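Local coordinates for protein NADH oxidoreductase (Mesorhizobium loti, PDB 3PI7) that probably binds NADPH and acts as an NAD(P)H-dependent oxidoreductase, perhaps a quinone reductase of the GroES-like and Rossmann-fold type, at residues Leu30-Glu34 with Ala330-Pro335; Val56-Asn62 with Lys344-Pro349. One frame throughout, in Å; residues are numbered along the deposited sequence. Where two conformers were deposited one is given.

Contact 1 (Leu30-Glu34 with Ala330-Pro335); sequences LEAME and AIAWVP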
loop_
_atom_site.group_PDB
_atom_site.type_symbol
_atom_site.label_atom_id
_atom_site.label_comp_id
_atom_site.label_asym_id
_atom_site.label_seq_id
_atom_site.Cartn_x
_atom_site.Cartn_y
_atom_site.Cartn_z
ATOM N N LEU A 30 -25.136 9.437 8.923
ATOM C CA LEU A 30 -26.307 8.751 9.467
ATOM C C LEU A 30 -27.441 9.739 9.432
ATOM O O LEU A 30 -27.529 10.624 10.283
ATOM C CB LEU A 30 -26.062 8.200 10.874
ATOM C CG LEU A 30 -27.198 7.326 11.420
ATOM C CD1 LEU A 30 -27.282 5.981 10.679
ATOM C CD2 LEU A 30 -27.072 7.152 12.899
ATOM N N GLU A 31 -28.218 9.644 8.372
ATOM C CA GLU A 31 -29.327 10.511 8.058
ATOM C C GLU A 31 -30.555 10.179 8.933
ATOM O O GLU A 31 -31.340 11.066 9.264
ATOM C CB GLU A 31 -29.647 10.408 6.534
ATOM C CG GLU A 31 -30.216 9.084 6.006
ATOM C CD GLU A 31 -29.397 7.798 6.009
ATOM O OE1 GLU A 31 -28.216 7.811 6.425
ATOM O OE2 GLU A 31 -29.958 6.758 5.592
ATOM N N ALA A 32 -30.731 8.894 9.261
ATOM C CA ALA A 32 -31.839 8.373 10.057
ATOM C C ALA A 32 -31.466 7.025 10.664
ATOM O O ALA A 32 -30.626 6.309 10.101
ATOM C CB ALA A 32 -33.091 8.231 9.196
HETATM N N MSE A 33 -32.112 6.663 11.793
HETATM C CA MSE A 33 -31.869 5.371 12.422
HETATM C C MSE A 33 -32.862 4.314 11.945
HETATM O O MSE A 33 -32.520 3.137 11.885
HETATM C CB MSE A 33 -31.987 5.493 13.953
HETATM C CG MSE A 33 -30.949 6.392 14.548
HETATM SE SE MSE A 33 -29.425 5.436 15.090
HETATM C CE MSE A 33 -29.903 4.938 16.902
ATOM N N GLU A 34 -34.103 4.738 11.607
ATOM C CA GLU A 34 -35.209 3.842 11.256
ATOM C C GLU A 34 -34.920 2.885 10.116
ATOM O O GLU A 34 -35.468 1.783 10.170
ATOM C CB GLU A 34 -36.488 4.622 10.956
ATOM C CG GLU A 34 -37.012 5.396 12.155
ATOM C CD GLU A 34 -36.439 6.786 12.367
ATOM O OE1 GLU A 34 -35.468 7.169 11.670
ATOM O OE2 GLU A 34 -36.931 7.471 13.290
ATOM N N ALA A 330 -33.179 7.144 21.297
ATOM C CA ALA A 330 -32.069 6.948 20.385
ATOM C C ALA A 330 -32.470 6.861 18.901
ATOM O O ALA A 330 -31.824 7.503 18.070
ATOM C CB ALA A 330 -31.279 5.715 20.788
ATOM N N ILE A 331 -33.525 6.095 18.568
ATOM C CA ILE A 331 -33.937 5.946 17.158
ATOM C C ILE A 331 -34.279 7.304 16.588
ATOM O O ILE A 331 -33.832 7.671 15.495
ATOM C CB ILE A 331 -35.123 4.936 17.010
ATOM C CG1 ILE A 331 -34.686 3.506 17.422
ATOM C CG2 ILE A 331 -35.721 4.943 15.580
ATOM C CD1 ILE A 331 -33.691 2.867 16.577
ATOM N N ALA A 332 -35.024 8.083 17.356
ATOM C CA ALA A 332 -35.444 9.373 16.867
ATOM C C ALA A 332 -34.349 10.411 16.832
ATOM O O ALA A 332 -34.295 11.151 15.858
ATOM C CB ALA A 332 -36.599 9.904 17.712
ATOM N N TRP A 333 -33.490 10.501 17.863
ATOM C CA TRP A 333 -32.612 11.663 17.966
ATOM C C TRP A 333 -31.117 11.453 17.924
ATOM O O TRP A 333 -30.388 12.456 17.948
ATOM C CB TRP A 333 -32.976 12.463 19.233
ATOM C CG TRP A 333 -34.447 12.749 19.335
ATOM C CD1 TRP A 333 -35.289 12.324 20.315
ATOM C CD2 TRP A 333 -35.276 13.381 18.338
ATOM N NE1 TRP A 333 -36.582 12.690 20.022
ATOM C CE2 TRP A 333 -36.598 13.368 18.828
ATOM C CE3 TRP A 333 -35.019 14.003 17.095
ATOM C CZ2 TRP A 333 -37.672 13.910 18.105
ATOM C CZ3 TRP A 333 -36.085 14.517 16.370
ATOM C CH2 TRP A 333 -37.389 14.493 16.885
ATOM N N VAL A 334 -30.631 10.215 17.825
ATOM C CA VAL A 334 -29.181 10.055 17.682
ATOM C C VAL A 334 -28.708 10.771 16.352
ATOM O O VAL A 334 -27.738 11.507 16.434
ATOM C CB VAL A 334 -28.744 8.581 17.759
ATOM C CG1 VAL A 334 -27.446 8.334 16.997
ATOM C CG2 VAL A 334 -28.624 8.138 19.217
ATOM N N PRO A 335 -29.362 10.649 15.169
ATOM C CA PRO A 335 -28.827 11.333 13.971
ATOM C C PRO A 335 -28.698 12.843 14.140
ATOM O O PRO A 335 -27.709 13.411 13.684
ATOM C CB PRO A 335 -29.823 10.971 12.871
ATOM C CG PRO A 335 -30.381 9.687 13.300
ATOM C CD PRO A 335 -30.536 9.835 14.804
HETATM O O HOH W 1 -26.208 12.214 11.739
HETATM O O HOH W 2 -33.837 8.696 12.956
HETATM O O HOH W 3 -36.509 10.143 13.386
#
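Met33, a selenomethionine in this crystal, is the main bump. Its side chain leaves the loop 30-34 toward the helix and lies along a shallow hollow walled by Ala330, Ile331, Val334 and Pro335. The base of that side chain sits low on the helix backbone, with Met33 CB 3.2 Å from Ile331 O, while Met33 CG rests 3.5 Å from Pro335 CD. At the far end the CE of Met33 comes within 3.9 Å of Val334 CB and 3.4 Å of Ala330 O. This lays the loop between strands 10-16 and 37-43 on helix 327-338, in what is probably the GroES-like catalytic part of a medium-chain reductase fold. The helix offers a bump of its own: Pro335, with no N-H to bond to the turn before, sits where the helix is kinked and fits the bend of the loop, its CB 3.5 Å from Leu30 O and its CG 3.8 Å from Ala32 CA. Leu30 CD2 adds a wall, 4.2 Å from Pro335 CG and 4.3 Å from Val334 CG1. No direct hydrogen bond joins the segments; water 1 bridges Leu30 O (2.5 Å) and Pro335 O (2.7 Å), water 2 Met33 N (2.9 Å) and Ile331 O (2.7 Å).

Contact 2 (Val56-Asn62 with Lys344-Pro349); sequences VNLASIN and KVFIRP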
loop_
_atom_site.group_PDB
_atom_site.type_symbol
_atom_site.label_atom_id
_atom_site.label_comp_id
_atom_site.label_asym_id
_atom_site.label_seq_id
_atom_site.Cartn_x
_atom_site.Cartn_y
_atom_site.Cartn_z
ATOM N N VAL A 56 -25.884 -2.901 30.898
ATOM C CA VAL A 56 -25.293 -1.708 30.320
ATOM C C VAL A 56 -25.727 -0.446 31.022
ATOM O O VAL A 56 -26.932 -0.172 31.152
ATOM C CB VAL A 56 -25.615 -1.612 28.796
ATOM C CG1 VAL A 56 -24.885 -0.438 28.181
ATOM C CG2 VAL A 56 -25.254 -2.905 28.070
ATOM N N ASN A 57 -24.715 0.350 31.430
ATOM C CA ASN A 57 -24.946 1.637 32.055
ATOM C C ASN A 57 -24.956 2.719 30.973
ATOM O O ASN A 57 -25.883 3.520 30.922
ATOM C CB ASN A 57 -23.887 1.918 33.132
ATOM C CG ASN A 57 -24.067 3.263 33.792
ATOM O OD1 ASN A 57 -25.181 3.768 33.945
ATOM N ND2 ASN A 57 -22.983 3.844 34.249
ATOM N N LEU A 58 -23.936 2.724 30.100
ATOM C CA LEU A 58 -23.785 3.696 29.018
ATOM C C LEU A 58 -23.157 3.009 27.834
ATOM O O LEU A 58 -22.264 2.188 28.026
ATOM C CB LEU A 58 -22.894 4.890 29.456
ATOM C CG LEU A 58 -23.401 5.874 30.521
ATOM C CD1 LEU A 58 -22.264 6.733 31.053
ATOM C CD2 LEU A 58 -24.495 6.790 29.974
ATOM N N ALA A 59 -23.593 3.336 26.627
ATOM C CA ALA A 59 -22.976 2.742 25.447
ATOM C C ALA A 59 -22.471 3.871 24.559
ATOM O O ALA A 59 -23.114 4.904 24.471
ATOM C CB ALA A 59 -23.984 1.859 24.702
ATOM N N SER A 60 -21.297 3.710 23.973
ATOM C CA SER A 60 -20.754 4.705 23.050
ATOM C C SER A 60 -21.358 4.548 21.683
ATOM O O SER A 60 -21.851 3.471 21.325
ATOM C CB SER A 60 -19.243 4.550 22.895
ATOM O OG SER A 60 -18.484 4.869 24.038
ATOM N N ILE A 61 -21.245 5.597 20.879
ATOM C CA ILE A 61 -21.571 5.569 19.456
ATOM C C ILE A 61 -20.299 5.975 18.735
ATOM O O ILE A 61 -19.826 7.107 18.916
ATOM C CB ILE A 61 -22.775 6.421 19.015
ATOM C CG1 ILE A 61 -24.025 6.106 19.855
ATOM C CG2 ILE A 61 -23.037 6.212 17.493
ATOM C CD1 ILE A 61 -25.071 7.197 19.737
ATOM N N ASN A 62 -19.723 5.057 17.966
ATOM C CA ASN A 62 -18.491 5.320 17.215
ATOM C C ASN A 62 -18.732 5.261 15.722
ATOM O O ASN A 62 -19.665 4.577 15.307
ATOM C CB ASN A 62 -17.431 4.273 17.574
ATOM C CG ASN A 62 -16.952 4.380 18.994
ATOM O OD1 ASN A 62 -16.447 5.418 19.426
ATOM N ND2 ASN A 62 -17.178 3.334 19.765
ATOM N N LYS A 344 -18.661 13.358 21.604
ATOM C CA LYS A 344 -19.178 12.009 21.406
ATOM C C LYS A 344 -20.628 11.888 21.941
ATOM O O LYS A 344 -20.987 12.528 22.935
ATOM C CB LYS A 344 -18.258 11.015 22.132
ATOM C CG LYS A 344 -18.337 9.588 21.622
ATOM C CD LYS A 344 -17.265 8.713 22.264
ATOM C CE LYS A 344 -17.391 7.323 21.718
ATOM N NZ LYS A 344 -16.186 6.484 21.957
ATOM N N VAL A 345 -21.441 11.064 21.276
ATOM C CA VAL A 345 -22.825 10.818 21.671
ATOM C C VAL A 345 -22.867 9.447 22.368
ATOM O O VAL A 345 -22.207 8.509 21.923
ATOM C CB VAL A 345 -23.805 10.924 20.464
ATOM C CG1 VAL A 345 -25.245 10.650 20.884
ATOM C CG2 VAL A 345 -23.714 12.301 19.799
ATOM N N PHE A 346 -23.599 9.352 23.483
ATOM C CA PHE A 346 -23.755 8.099 24.230
ATOM C C PHE A 346 -25.219 7.736 24.306
ATOM O O PHE A 346 -26.075 8.622 24.222
ATOM C CB PHE A 346 -23.185 8.229 25.642
ATOM C CG PHE A 346 -21.703 8.480 25.666
ATOM C CD1 PHE A 346 -21.194 9.776 25.537
ATOM C CD2 PHE A 346 -20.806 7.423 25.759
ATOM C CE1 PHE A 346 -19.810 10.003 25.519
ATOM C CE2 PHE A 346 -19.426 7.654 25.771
ATOM C CZ PHE A 346 -18.938 8.936 25.633
ATOM N N ILE A 347 -25.500 6.434 24.443
ATOM C CA ILE A 347 -26.850 5.914 24.629
ATOM C C ILE A 347 -26.938 5.414 26.081
ATOM O O ILE A 347 -26.039 4.695 26.524
ATOM C CB ILE A 347 -27.172 4.816 23.575
ATOM C CG1 ILE A 347 -27.208 5.439 22.163
ATOM C CG2 ILE A 347 -28.510 4.106 23.867
ATOM C CD1 ILE A 347 -27.276 4.399 20.954
ATOM N N ARG A 348 -28.006 5.809 26.810
ATOM C CA ARG A 348 -28.220 5.356 28.175
ATOM C C ARG A 348 -29.449 4.458 28.229
ATOM O O ARG A 348 -30.586 4.939 28.127
ATOM C CB ARG A 348 -28.349 6.529 29.156
ATOM C CG ARG A 348 -28.393 6.074 30.610
ATOM C CD ARG A 348 -28.752 7.217 31.534
ATOM N NE ARG A 348 -29.043 6.711 32.872
ATOM C CZ ARG A 348 -29.499 7.450 33.875
ATOM N NH1 ARG A 348 -29.719 8.746 33.707
ATOM N NH2 ARG A 348 -29.728 6.903 35.058
ATOM N N PRO A 349 -29.252 3.133 28.366
ATOM C CA PRO A 349 -30.415 2.225 28.459
ATOM C C PRO A 349 -31.209 2.423 29.764
ATOM O O PRO A 349 -30.604 2.816 30.794
ATOM C CB PRO A 349 -29.770 0.827 28.421
ATOM C CG PRO A 349 -28.397 1.041 27.871
ATOM C CD PRO A 349 -27.986 2.370 28.450
ATOM O OXT PRO A 349 -32.442 2.206 29.756
HETATM O O HOH W 4 -28.187 3.266 32.474
HETATM O O HOH W 5 -20.519 9.730 18.739
#
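Two short backbone hydrogen bonds tie Ala59 to Ile347, Ala59 N to Ile347 O and Ile347 N to Ala59 O, both 2.8 Å and nearly straight. Beyond the strand end, Lys344 NZ donates to Asn62 OD1 at 2.8 Å. Ile61 N to Val345 O (3.2 Å) is bent and weak, and water 5 adds a bridge from Ile61 O (2.7 Å) to Val345 N (3.0 Å). Strand 345-348 therefore runs antiparallel to 58-60, bringing the C-terminus back into the sheet of the GroES-like domain; on its other side 58-60 pairs with 86-94, where Asn57 and Leu58 both face Val88 in a classic beta bulge. The non-hydrogen-bonded pair, Ser60 with Phe346, shares one face, Ser60 OG lying 3.4 Å from Phe346 CE2 and hydrogen-bonded to Ala144 O. Across the sheet, Ile61 CD1 packs on Val345 CG1 (3.6 Å) and Ile347 CG1 (3.7 Å). Past the corner at Asn57, Val56 CG1 meets Pro349 CG at 3.8 Å, while the terminal carboxylate of Pro349 forms a salt bridge with Lys12.

How the contacts relate
Both contacts bring residues from the C-terminal end of the chain onto its N-terminal part, through elements that follow one another: helix 327-338 in contact 1, strand 345-348 in contact 2. Contact 2 is the more buried, about 13 Å from the chain's centre (centre to centre) against about 19 Å for contact 1. Its place within a sheet is matched by direct backbone hydrogen bonding, whereas contact 1, partly exposed, relies on apolar packing with water between its polar groups. They meet where the helix lies against the sheet: Val334 CG2 is 3.7 Å from Ile61 CD1, and Ala330 CB is 4.2 Å from Ile347 CD1. The same two helix residues, Val334 and Ala330, also touch Met33 of the loop.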